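Local coordinates for erythrocyte binding antigen 140 (Plasmodium falciparum, PDB 4GF2), which probably binds glycophorin C in a sialic acid-dependent way on the erythrocyte surface, helping the malaria parasite to invade red cells, at residues Q346-G351 / A403-G408; D410-Y415 / L480-E485. The protein carries 3 engineered substitutions. All blocks are in the same frame, centred on the assembly; numbering follows the deposited sequence.

Contact 1: Q346-G351 / A403-G408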
# COMPACT_ATOMS: atom_id res chain seq x y z
N GLN A 346 -20.18 19.44 -5.64
CA GLN A 346 -21.18 18.96 -4.69
C GLN A 346 -21.42 17.47 -4.83
O GLN A 346 -21.86 16.81 -3.89
CB GLN A 346 -22.50 19.70 -4.90
CG GLN A 346 -22.43 21.20 -4.69
CD GLN A 346 -23.73 21.90 -5.05
OE1 GLN A 346 -24.82 21.38 -4.78
NE2 GLN A 346 -23.62 23.07 -5.65
N THR A 347 -21.14 16.93 -6.01
CA THR A 347 -21.41 15.53 -6.31
C THR A 347 -20.13 14.74 -6.59
O THR A 347 -20.19 13.64 -7.13
CB THR A 347 -22.36 15.39 -7.51
OG1 THR A 347 -21.70 15.84 -8.70
CG2 THR A 347 -23.62 16.22 -7.29
N LEU A 348 -18.99 15.31 -6.22
CA LEU A 348 -17.69 14.66 -6.42
C LEU A 348 -17.60 13.32 -5.69
O LEU A 348 -17.97 13.21 -4.52
CB LEU A 348 -16.58 15.59 -5.93
CG LEU A 348 -15.14 15.08 -5.98
CD1 LEU A 348 -14.66 14.95 -7.41
CD2 LEU A 348 -14.23 16.01 -5.20
N CYS A 349 -17.10 12.30 -6.38
CA CYS A 349 -16.95 10.98 -5.79
C CYS A 349 -15.71 10.87 -4.92
O CYS A 349 -14.58 10.99 -5.41
CB CYS A 349 -16.91 9.91 -6.89
SG CYS A 349 -16.45 8.27 -6.29
N LEU A 350 -15.92 10.64 -3.63
CA LEU A 350 -14.83 10.43 -2.69
C LEU A 350 -14.95 9.08 -1.99
O LEU A 350 -14.01 8.61 -1.35
CB LEU A 350 -14.81 11.55 -1.65
CG LEU A 350 -14.55 12.95 -2.21
CD1 LEU A 350 -14.66 13.98 -1.10
CD2 LEU A 350 -13.18 13.03 -2.88
N GLY A 351 -16.11 8.45 -2.10
CA GLY A 351 -16.33 7.16 -1.48
C GLY A 351 -16.31 7.23 0.04
O GLY A 351 -16.38 8.30 0.63
N ALA A 403 -7.06 17.67 -5.55
CA ALA A 403 -5.80 18.21 -5.08
C ALA A 403 -6.04 19.16 -3.90
O ALA A 403 -5.32 19.12 -2.90
CB ALA A 403 -5.09 18.94 -6.20
N ASP A 404 -7.05 20.01 -4.03
CA ASP A 404 -7.36 20.98 -2.99
C ASP A 404 -7.87 20.31 -1.72
O ASP A 404 -7.68 20.82 -0.62
CB ASP A 404 -8.40 21.98 -3.49
CG ASP A 404 -7.78 23.19 -4.15
OD1 ASP A 404 -6.86 23.78 -3.54
OD2 ASP A 404 -8.20 23.56 -5.27
N ILE A 405 -8.51 19.16 -1.89
CA ILE A 405 -9.07 18.42 -0.76
C ILE A 405 -7.95 17.72 0.00
O ILE A 405 -7.91 17.75 1.23
CB ILE A 405 -10.13 17.41 -1.24
CG1 ILE A 405 -11.42 18.15 -1.61
CG2 ILE A 405 -10.43 16.38 -0.17
CD1 ILE A 405 -12.46 17.29 -2.28
N ILE A 406 -7.02 17.12 -0.74
CA ILE A 406 -5.86 16.46 -0.15
C ILE A 406 -4.92 17.47 0.49
O ILE A 406 -4.37 17.23 1.57
CB ILE A 406 -5.08 15.67 -1.21
CG1 ILE A 406 -5.94 14.55 -1.80
CG2 ILE A 406 -3.80 15.10 -0.61
CD1 ILE A 406 -6.48 13.57 -0.78
N LYS A 407 -4.71 18.60 -0.18
CA LYS A 407 -3.82 19.63 0.33
C LYS A 407 -4.44 20.33 1.55
O LYS A 407 -3.73 20.92 2.36
CB LYS A 407 -3.50 20.66 -0.76
CG LYS A 407 -2.53 20.16 -1.83
CD LYS A 407 -2.34 21.17 -2.95
CE LYS A 407 -1.79 22.49 -2.42
NZ LYS A 407 -1.42 23.43 -3.52
N GLY A 408 -5.76 20.25 1.67
CA GLY A 408 -6.47 20.90 2.76
C GLY A 408 -6.81 22.34 2.46
O GLY A 408 -7.14 23.11 3.36

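Contact 2: D410-Y415 / L480-E485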
# COMPACT_ATOMS: atom_id res chain seq x y z
N ASP A 410 -9.11 23.06 0.04
CA ASP A 410 -10.48 23.04 -0.46
C ASP A 410 -11.39 23.94 0.38
O ASP A 410 -11.35 23.91 1.61
CB ASP A 410 -11.03 21.62 -0.46
CG ASP A 410 -12.51 21.56 -0.81
OD1 ASP A 410 -12.85 21.84 -1.99
OD2 ASP A 410 -13.33 21.25 0.08
N ILE A 411 -12.21 24.73 -0.30
CA ILE A 411 -13.05 25.72 0.36
C ILE A 411 -14.24 25.10 1.12
O ILE A 411 -14.67 25.64 2.14
CB ILE A 411 -13.60 26.73 -0.66
CG1 ILE A 411 -12.46 27.61 -1.19
CG2 ILE A 411 -14.68 27.61 -0.03
CD1 ILE A 411 -12.88 28.55 -2.30
N ILE A 412 -14.75 23.98 0.63
CA ILE A 412 -16.00 23.43 1.15
C ILE A 412 -15.84 22.77 2.52
O ILE A 412 -16.62 23.03 3.43
CB ILE A 412 -16.62 22.40 0.19
CG1 ILE A 412 -16.77 22.99 -1.21
CG2 ILE A 412 -17.98 21.94 0.71
CD1 ILE A 412 -17.62 24.25 -1.27
N LYS A 413 -14.83 21.91 2.66
CA LYS A 413 -14.60 21.21 3.92
C LYS A 413 -15.86 20.46 4.32
O LYS A 413 -16.32 20.56 5.47
CB LYS A 413 -14.21 22.19 5.02
CG LYS A 413 -12.96 23.00 4.73
CD LYS A 413 -11.75 22.11 4.56
CE LYS A 413 -10.46 22.91 4.65
NZ LYS A 413 -9.26 22.04 4.47
N ASP A 414 -16.43 19.72 3.38
CA ASP A 414 -17.63 18.94 3.63
C ASP A 414 -17.27 17.68 4.40
O ASP A 414 -16.10 17.38 4.62
CB ASP A 414 -18.29 18.54 2.31
CG ASP A 414 -17.49 17.52 1.55
OD1 ASP A 414 -16.26 17.66 1.49
OD2 ASP A 414 -18.09 16.55 1.03
N TYR A 415 -18.29 16.93 4.79
CA TYR A 415 -18.11 15.76 5.63
C TYR A 415 -17.07 14.78 5.07
O TYR A 415 -16.25 14.27 5.82
CB TYR A 415 -19.45 15.04 5.80
CG TYR A 415 -19.38 13.83 6.70
CD1 TYR A 415 -19.55 13.95 8.07
CD2 TYR A 415 -19.13 12.57 6.18
CE1 TYR A 415 -19.49 12.85 8.90
CE2 TYR A 415 -19.06 11.46 7.00
CZ TYR A 415 -19.24 11.60 8.36
OH TYR A 415 -19.17 10.49 9.18
N LEU A 480 -11.00 30.75 -8.25
CA LEU A 480 -10.78 31.27 -9.60
C LEU A 480 -11.14 30.22 -10.64
O LEU A 480 -11.70 30.54 -11.69
CB LEU A 480 -9.32 31.72 -9.77
CG LEU A 480 -8.91 32.96 -8.97
CD1 LEU A 480 -7.42 33.23 -9.10
CD2 LEU A 480 -9.71 34.18 -9.42
N ARG A 481 -10.82 28.96 -10.35
CA ARG A 481 -11.16 27.88 -11.25
C ARG A 481 -12.67 27.72 -11.32
O ARG A 481 -13.23 27.48 -12.39
CB ARG A 481 -10.53 26.57 -10.80
CG ARG A 481 -9.02 26.64 -10.62
CD ARG A 481 -8.41 25.25 -10.51
NE ARG A 481 -9.18 24.37 -9.63
CZ ARG A 481 -8.90 24.14 -8.35
NH1 ARG A 481 -7.87 24.73 -7.76
NH2 ARG A 481 -9.67 23.31 -7.65
N TRP A 482 -13.33 27.86 -10.18
CA TRP A 482 -14.77 27.70 -10.10
C TRP A 482 -15.49 28.84 -10.79
O TRP A 482 -16.46 28.62 -11.51
CB TRP A 482 -15.22 27.60 -8.64
CG TRP A 482 -14.81 26.33 -7.99
CD1 TRP A 482 -14.16 25.29 -8.57
CD2 TRP A 482 -15.03 25.96 -6.62
NE1 TRP A 482 -13.95 24.29 -7.65
CE2 TRP A 482 -14.48 24.68 -6.45
CE3 TRP A 482 -15.63 26.59 -5.53
CZ2 TRP A 482 -14.51 24.01 -5.23
CZ3 TRP A 482 -15.66 25.93 -4.32
CH2 TRP A 482 -15.11 24.65 -4.18
N PHE A 483 -15.01 30.05 -10.56
CA PHE A 483 -15.60 31.24 -11.16
C PHE A 483 -15.70 31.08 -12.67
O PHE A 483 -16.76 31.32 -13.27
CB PHE A 483 -14.75 32.47 -10.82
CG PHE A 483 -15.40 33.79 -11.18
CD1 PHE A 483 -16.75 33.86 -11.50
CD2 PHE A 483 -14.65 34.95 -11.21
CE1 PHE A 483 -17.33 35.07 -11.83
CE2 PHE A 483 -15.24 36.16 -11.54
CZ PHE A 483 -16.58 36.22 -11.85
N LYS A 484 -14.61 30.66 -13.29
CA LYS A 484 -14.59 30.41 -14.73
C LYS A 484 -15.53 29.27 -15.10
O LYS A 484 -16.23 29.35 -16.11
CB LYS A 484 -13.17 30.09 -15.20
CG LYS A 484 -13.10 28.92 -16.17
CD LYS A 484 -11.72 28.78 -16.79
CE LYS A 484 -11.43 27.34 -17.17
NZ LYS A 484 -12.51 26.73 -18.00
N GLU A 485 -15.55 28.22 -14.29
CA GLU A 485 -16.44 27.09 -14.53
C GLU A 485 -17.88 27.58 -14.53
O GLU A 485 -18.71 27.11 -15.32
CB GLU A 485 -16.24 26.01 -13.45
CG GLU A 485 -17.00 24.71 -13.71
CD GLU A 485 -16.82 23.68 -12.60
OE1 GLU A 485 -16.00 23.92 -11.69
OE2 GLU A 485 -17.49 22.63 -12.65

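Contact 1: Q346-G351 / A403-G408
Leu348 and Ile405 meet methyl to methyl: CD2 of Leu348 lies 3.6 Å from CD1 of Ile405, the two side chains reaching for each other tip to tip. Leu350 arrives at the same isoleucine methyl from a second direction, its CD1 4.1 Å from CD1 of Ile405, also end-on. The backbone explains the pairing of leucines. Leu348 and Cys349 are extended, so the alternate residues Leu348 and Leu350 project to the same side of the chain, while Cys349 turns away to its disulfide with Cys316. Leu348 carries CG opposite its own nitrogen (chi1 177°), and its branch and that of Leu350 converge on the isoleucine methyl, with CD2 of Leu348 3.9 Å from CD2 of Leu350. Ile405 comes to meet them with a fully stretched CG1-CD1 arm (chi2 172°). The closest CA atoms, those of Leu350 and Ile405, stay 10.0 Å apart, so the side chains bridge the gap.

This is apolar packing within the helical Duffy binding-like domain, the second of two in this fragment, and it joins the loop after helix 343-346 to the last turn of helix 388-407. The loop is also tied to helix 361-382: Cys349 N bonds to Glu375, and Leu350 O to His367. Met420, on helix 415-427, covers Ile405 as well, and Tyr416 of that helix touches Leu350. No hydrogen bond crosses between the two segments. Asp404, the residue before Ile405, forms a salt bridge from OD2 to Arg481. Three residues after Ile405 the helix gives way at Gly408, whose positive phi turns the chain out of the helical path.

Contact 2: D410-Y415 / L480-E485
Ile412 and Trp482 supply the closest apolar contact, with the isoleucine's CG1 3.8 Å from CH2 of the indole. Its CD1 follows at 3.9 Å from CH2 of Trp482, and the two side chains cross obliquely, the isoleucine lying neither squarely over the ring nor at its rim. Ile411 adds a looser touch, CB to CZ3 of Trp482 at 4.3 Å. The tryptophan has CG opposite its carbonyl carbon and beside its backbone N (chi1 -71°), which helps carry the far edge of the six-membered ring to residues 410-412. Pro342, Arg344 and Arg345 pack against the indole too, and its NE1 has Asp401 as polar partner.

Asp410 carries the polar side of the loop next to the indole. OD1, which sits near the ring plane at the indole's edge, 4.2 Å from CH2 of Trp482, bonds to Gln478. OD2 accepts a nearly straight bond from Lys413 N (3.1 Å, 168°), a weak, bent one from Ile412 N, and a salt bridge from Arg345. With several donors on it, this buried carboxylate is probably kept ionised and its rotation fixed.

Arg345 also pairs with Asp414, which stands at the N-cap of helix 415-427. The loop joining helices 388-407 and 415-427, against which Trp482 packs in this helical Duffy binding-like domain, thus contains both an Asx motif at Asp410 and a helix N-cap.

Both contacts lie largely in the interior of the same Duffy binding-like domain, their centres about 10 Å apart; only contact 1 has a touching residue that is partly exposed, Leu348. They share the end of helix 388-407: contact 1 uses its last turn, contact 2 the loop that follows. Backbone atoms Asp404 O and Asp410 N, 2.7 Å apart, probably hydrogen-bond across that junction, and Ile405 packs on the Asp410 carboxyl group. A second probable hydrogen bond, Gly408 O to Lys413 NZ at 2.6 Å, joins segments 403-408 and 410-415 directly. Their chemistry differs: contact 1 is aliphatic methyl packing, whereas contact 2 sets aliphatic groups and a carboxylate around an aromatic ring.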